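Local structure of oxidoreductase, short-chain dehydrogenase/reductase family (Aeromonas hydrophila subsp. hydrophila, 3L6E) at residues A116-T119 against V120-I123; G154-G157 against F158-L162. The protein probably binds a nicotinamide adenine dinucleotide cofactor as a short-chain dehydrogenase/reductase and may act as a 3-dehydrosphinganine reductase in sphingolipid metabolism. All blocks are in the same frame, centred on the assembly; numbering follows the deposited sequence.

Contact 1 of 2, residues A116-T119 against V120-I123; sequences AQQT and VRLI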
loop_
_atom_site.group_PDB
_atom_site.type_symbol
_atom_site.label_atom_id
_atom_site.label_comp_id
_atom_site.label_asym_id
_atom_site.label_seq_id
_atom_site.Cartn_x
_atom_site.Cartn_y
_atom_site.Cartn_z
ATOM N N ALA A 116 -18.576 6.057 8.856
ATOM C CA ALA A 116 -18.182 6.885 7.733
ATOM C C ALA A 116 -19.013 8.178 7.709
ATOM O O ALA A 116 -18.455 9.264 7.586
ATOM C CB ALA A 116 -18.325 6.126 6.443
ATOM N N GLN A 117 -20.331 8.054 7.880
ATOM C CA GLN A 117 -21.227 9.219 7.846
ATOM C C GLN A 117 -20.993 10.142 9.018
ATOM O O GLN A 117 -21.048 11.358 8.874
ATOM C CB GLN A 117 -22.696 8.800 7.843
ATOM C CG GLN A 117 -23.124 8.146 6.573
ATOM C CD GLN A 117 -24.504 7.554 6.654
ATOM O OE1 GLN A 117 -25.013 7.046 5.655
ATOM N NE2 GLN A 117 -25.133 7.625 7.834
ATOM N N GLN A 118 -20.761 9.553 10.182
ATOM C CA GLN A 118 -20.400 10.308 11.366
ATOM C C GLN A 118 -19.062 11.059 11.151
ATOM O O GLN A 118 -18.906 12.185 11.609
ATOM C CB GLN A 118 -20.368 9.369 12.583
ATOM C CG GLN A 118 -20.145 10.031 13.934
ATOM C CD GLN A 118 -21.370 10.726 14.512
ATOM O OE1 GLN A 118 -21.236 11.706 15.246
ATOM N NE2 GLN A 118 -22.568 10.223 14.194
ATOM N N THR A 119 -18.123 10.446 10.427
ATOM C CA THR A 119 -16.821 11.077 10.097
ATOM C C THR A 119 -16.948 12.214 9.079
ATOM O O THR A 119 -16.263 13.229 9.185
ATOM C CB THR A 119 -15.798 10.028 9.568
ATOM O OG1 THR A 119 -15.657 8.971 10.527
ATOM C CG2 THR A 119 -14.421 10.669 9.298
ATOM N N VAL A 120 -17.802 12.030 8.081
ATOM C CA VAL A 120 -18.084 13.077 7.099
ATOM C C VAL A 120 -18.670 14.289 7.846
ATOM O O VAL A 120 -18.204 15.423 7.707
ATOM C CB VAL A 120 -19.069 12.574 6.006
ATOM C CG1 VAL A 120 -19.485 13.701 5.064
ATOM C CG2 VAL A 120 -18.477 11.396 5.212
ATOM N N ARG A 121 -19.666 14.017 8.676
ATOM C CA ARG A 121 -20.296 15.042 9.489
ATOM C C ARG A 121 -19.267 15.802 10.343
ATOM O O ARG A 121 -19.217 17.042 10.310
ATOM C CB ARG A 121 -21.386 14.401 10.352
ATOM C CG ARG A 121 -21.948 15.310 11.435
ATOM C CD ARG A 121 -22.866 14.521 12.365
ATOM N NE ARG A 121 -22.180 14.095 13.592
ATOM C CZ ARG A 121 -21.893 14.901 14.617
ATOM N NH1 ARG A 121 -22.214 16.198 14.580
ATOM N NH2 ARG A 121 -21.279 14.408 15.689
ATOM N N LEU A 122 -18.439 15.053 11.078
ATOM C CA LEU A 122 -17.481 15.643 12.024
ATOM C C LEU A 122 -16.319 16.397 11.379
ATOM O O LEU A 122 -15.996 17.519 11.784
ATOM C CB LEU A 122 -16.916 14.575 12.962
ATOM C CG LEU A 122 -17.642 14.393 14.290
ATOM C CD1 LEU A 122 -17.042 13.187 15.016
ATOM C CD2 LEU A 122 -17.566 15.668 15.152
ATOM N N ILE A 123 -15.682 15.776 10.390
ATOM C CA ILE A 123 -14.456 16.326 9.826
ATOM C C ILE A 123 -14.457 16.442 8.293
ATOM O O ILE A 123 -13.409 16.615 7.673
ATOM C CB ILE A 123 -13.180 15.594 10.365
ATOM C CG1 ILE A 123 -13.209 14.086 10.047
ATOM C CG2 ILE A 123 -13.033 15.809 11.864
ATOM C CD1 ILE A 123 -11.827 13.377 10.233
#

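Contact 2 of 2, residues G154-G157 against F158-L162; sequences GMRG and FLESL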
loop_
_atom_site.group_PDB
_atom_site.type_symbol
_atom_site.label_atom_id
_atom_site.label_comp_id
_atom_site.label_asym_id
_atom_site.label_seq_id
_atom_site.Cartn_x
_atom_site.Cartn_y
_atom_site.Cartn_z
ATOM N N GLY A 154 -19.263 -5.591 -0.449
ATOM C CA GLY A 154 -20.223 -4.558 -0.058
ATOM C C GLY A 154 -19.599 -3.320 0.584
ATOM O O GLY A 154 -19.969 -2.192 0.243
HETATM N N MSE A 155 -18.654 -3.532 1.501
HETATM C CA MSE A 155 -17.963 -2.440 2.191
HETATM C C MSE A 155 -17.119 -1.609 1.236
HETATM O O MSE A 155 -17.114 -0.387 1.307
HETATM C CB MSE A 155 -17.064 -2.981 3.320
HETATM C CG MSE A 155 -17.840 -3.478 4.523
HETATM SE SE MSE A 155 -16.694 -4.114 5.968
HETATM C CE MSE A 155 -16.230 -5.882 5.298
ATOM N N ARG A 156 -16.384 -2.297 0.369
ATOM C CA ARG A 156 -15.597 -1.661 -0.670
ATOM C C ARG A 156 -16.481 -0.895 -1.642
ATOM O O ARG A 156 -16.142 0.218 -2.047
ATOM C CB ARG A 156 -14.782 -2.700 -1.414
ATOM C CG ARG A 156 -13.795 -2.125 -2.404
ATOM C CD ARG A 156 -12.900 -3.222 -2.932
ATOM N NE ARG A 156 -11.858 -2.702 -3.815
ATOM C CZ ARG A 156 -10.778 -3.383 -4.191
ATOM N NH1 ARG A 156 -10.578 -4.628 -3.764
ATOM N NH2 ARG A 156 -9.893 -2.810 -5.003
ATOM N N GLY A 157 -17.619 -1.488 -2.010
ATOM C CA GLY A 157 -18.565 -0.817 -2.905
ATOM C C GLY A 157 -18.956 0.528 -2.315
ATOM O O GLY A 157 -18.776 1.559 -2.943
ATOM N N PHE A 158 -19.446 0.500 -1.083
ATOM C CA PHE A 158 -19.848 1.698 -0.356
ATOM C C PHE A 158 -18.725 2.742 -0.299
ATOM O O PHE A 158 -18.928 3.887 -0.680
ATOM C CB PHE A 158 -20.317 1.348 1.072
ATOM C CG PHE A 158 -20.550 2.561 1.941
ATOM C CD1 PHE A 158 -21.693 3.338 1.783
ATOM C CD2 PHE A 158 -19.610 2.947 2.886
ATOM C CE1 PHE A 158 -21.900 4.469 2.572
ATOM C CE2 PHE A 158 -19.801 4.085 3.669
ATOM C CZ PHE A 158 -20.959 4.840 3.519
ATOM N N LEU A 159 -17.547 2.333 0.142
ATOM C CA LEU A 159 -16.446 3.280 0.411
ATOM C C LEU A 159 -15.841 3.944 -0.816
ATOM O O LEU A 159 -15.558 5.144 -0.781
ATOM C CB LEU A 159 -15.339 2.627 1.227
ATOM C CG LEU A 159 -15.718 2.137 2.617
ATOM C CD1 LEU A 159 -14.603 1.239 3.121
ATOM C CD2 LEU A 159 -16.013 3.292 3.594
ATOM N N GLU A 160 -15.638 3.171 -1.885
ATOM C CA GLU A 160 -15.092 3.716 -3.139
ATOM C C GLU A 160 -16.104 4.618 -3.827
ATOM O O GLU A 160 -15.736 5.505 -4.592
ATOM C CB GLU A 160 -14.656 2.596 -4.100
ATOM C CG GLU A 160 -13.396 1.820 -3.642
ATOM C CD GLU A 160 -12.899 0.789 -4.654
ATOM O OE1 GLU A 160 -13.506 0.660 -5.743
ATOM O OE2 GLU A 160 -11.888 0.105 -4.366
ATOM N N SER A 161 -17.380 4.351 -3.576
ATOM C CA SER A 161 -18.460 5.199 -4.040
ATOM C C SER A 161 -18.529 6.463 -3.178
ATOM O O SER A 161 -18.835 7.546 -3.678
ATOM C CB SER A 161 -19.779 4.434 -4.004
ATOM O OG SER A 161 -20.875 5.304 -4.155
ATOM N N LEU A 162 -18.241 6.321 -1.885
ATOM C CA LEU A 162 -18.198 7.478 -1.001
ATOM C C LEU A 162 -16.981 8.349 -1.305
ATOM O O LEU A 162 -17.074 9.585 -1.282
ATOM C CB LEU A 162 -18.193 7.056 0.472
ATOM C CG LEU A 162 -18.162 8.179 1.518
ATOM C CD1 LEU A 162 -19.321 9.166 1.295
ATOM C CD2 LEU A 162 -18.224 7.605 2.912
#

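Contact 1 of 2, residues A116-T119 against V120-I123
Gln118 and Arg121 run side by side off the last turns of helix 98-123, and their polar ends meet. Both NE and NH2 of Arg121 give hydrogen bonds to the one oxygen of the amide, from the same face of its plane: NH2, 2.7 Å from Gln118 OE1, is tilted from that plane, and NE, 3.1 Å from Gln118 OE1, stands well above it. The oxygen sits nearly in the guanidinium plane, at the edge formed by NE and NH2, and the two flat groups are turned 65° apart. A bend at chi2 (77°) brings the Gln118 amide there, and one at chi3 (98°) the guanidinium. The other end of the amide, NE2, is hydrogen-bonded to Asp65 of helix 61-75.

Apolar contact comes from Thr119, whose methyl CG2 lies 3.7 Å from Ile123 CG1; its hydroxyl turns back to hydrogen-bond with the carbonyl of Val115.

Along the backbone, Val120, Arg121, Leu122 and Ile123 donate in turn to Ala116, Gln117, Gln118 and Thr119, the i to i+4 pattern of an alpha helix.

With its oxygen doubly gripped and its nitrogen on Asp65, the Gln118 amide is fixed in rotation and bridges the arginine and the acid, probably polarised between them, linking the two neighbouring helices.

Contact 2 of 2, residues G154-G157 against F158-L162
A salt bridge one helical turn long, between Arg156 and Glu160, marks this local contact within helix 145-165, on the side of the helix near strand 171-181, where Arg156 touches Tyr177 and Glu160 touches Asn175. NE of Arg156 lies 2.9 Å from Glu160 OE2, and the N-H points almost straight at the oxygen (164°). The arginine is stretched out from CG to NE, with CG anti to its backbone N (chi1 -173°), and the glutamate is extended beyond CG; the two chains cross at a slant. OE2 sits at the guanidinium edge near its plane, but the nitrogen meets the carboxylate from above its plane, and the two planes stand 78° apart. The grip is therefore through a single nitrogen, NE, and not a two-pronged pairing; Arg156 NH2 stays 3.6 Å from Glu160 OE2.

The helix is the crossover of a beta-alpha-beta unit, connecting strands 128-137 and 171-181 of the parallel Rossmann-type sheet of this family. Leu159 packs on that sheet, touching Asn132 and Leu134 on one strand and Asn175 on the other, while its CG rests 3.2 Å from Met155 O. Phe158 packs on Ile113 of helix 98-123, and its CB lies 3.7 Å from Met155 O. Met155, present as selenomethionine, packs on Thr112 of that same helix and on Leu134. Beneath the side chains the backbone keeps regular i to i+4 bonds, from Phe158 N to Gly154 O at 3.0 Å through to Ser161 N on Gly157 O, the longest of the four at 3.2 Å.

Overall arrangement
Coming from the N terminus, the chain first reaches contact 1 in the C-terminal turns of helix 98-123, passes through strand 128-137, and then enters helix 145-165, where contact 2 lies. Each spans only neighbouring turns of its own helix, so neither closes a long loop; they follow in series, without nesting or crossing. Their centres are 15 Å apart, yet the helices pack together: Ala116 CB lies 3.7 Å from Phe158 CE2 and 3.8 Å from Leu162 CD2. Strand 128-137 is their shared floor, touched at Leu130 by contact 1 and at Leu134 by contact 2. Residues 116-123 also join this pair to helix 61-75 through Phe68, whereas residues 154-162 reach strand 171-181.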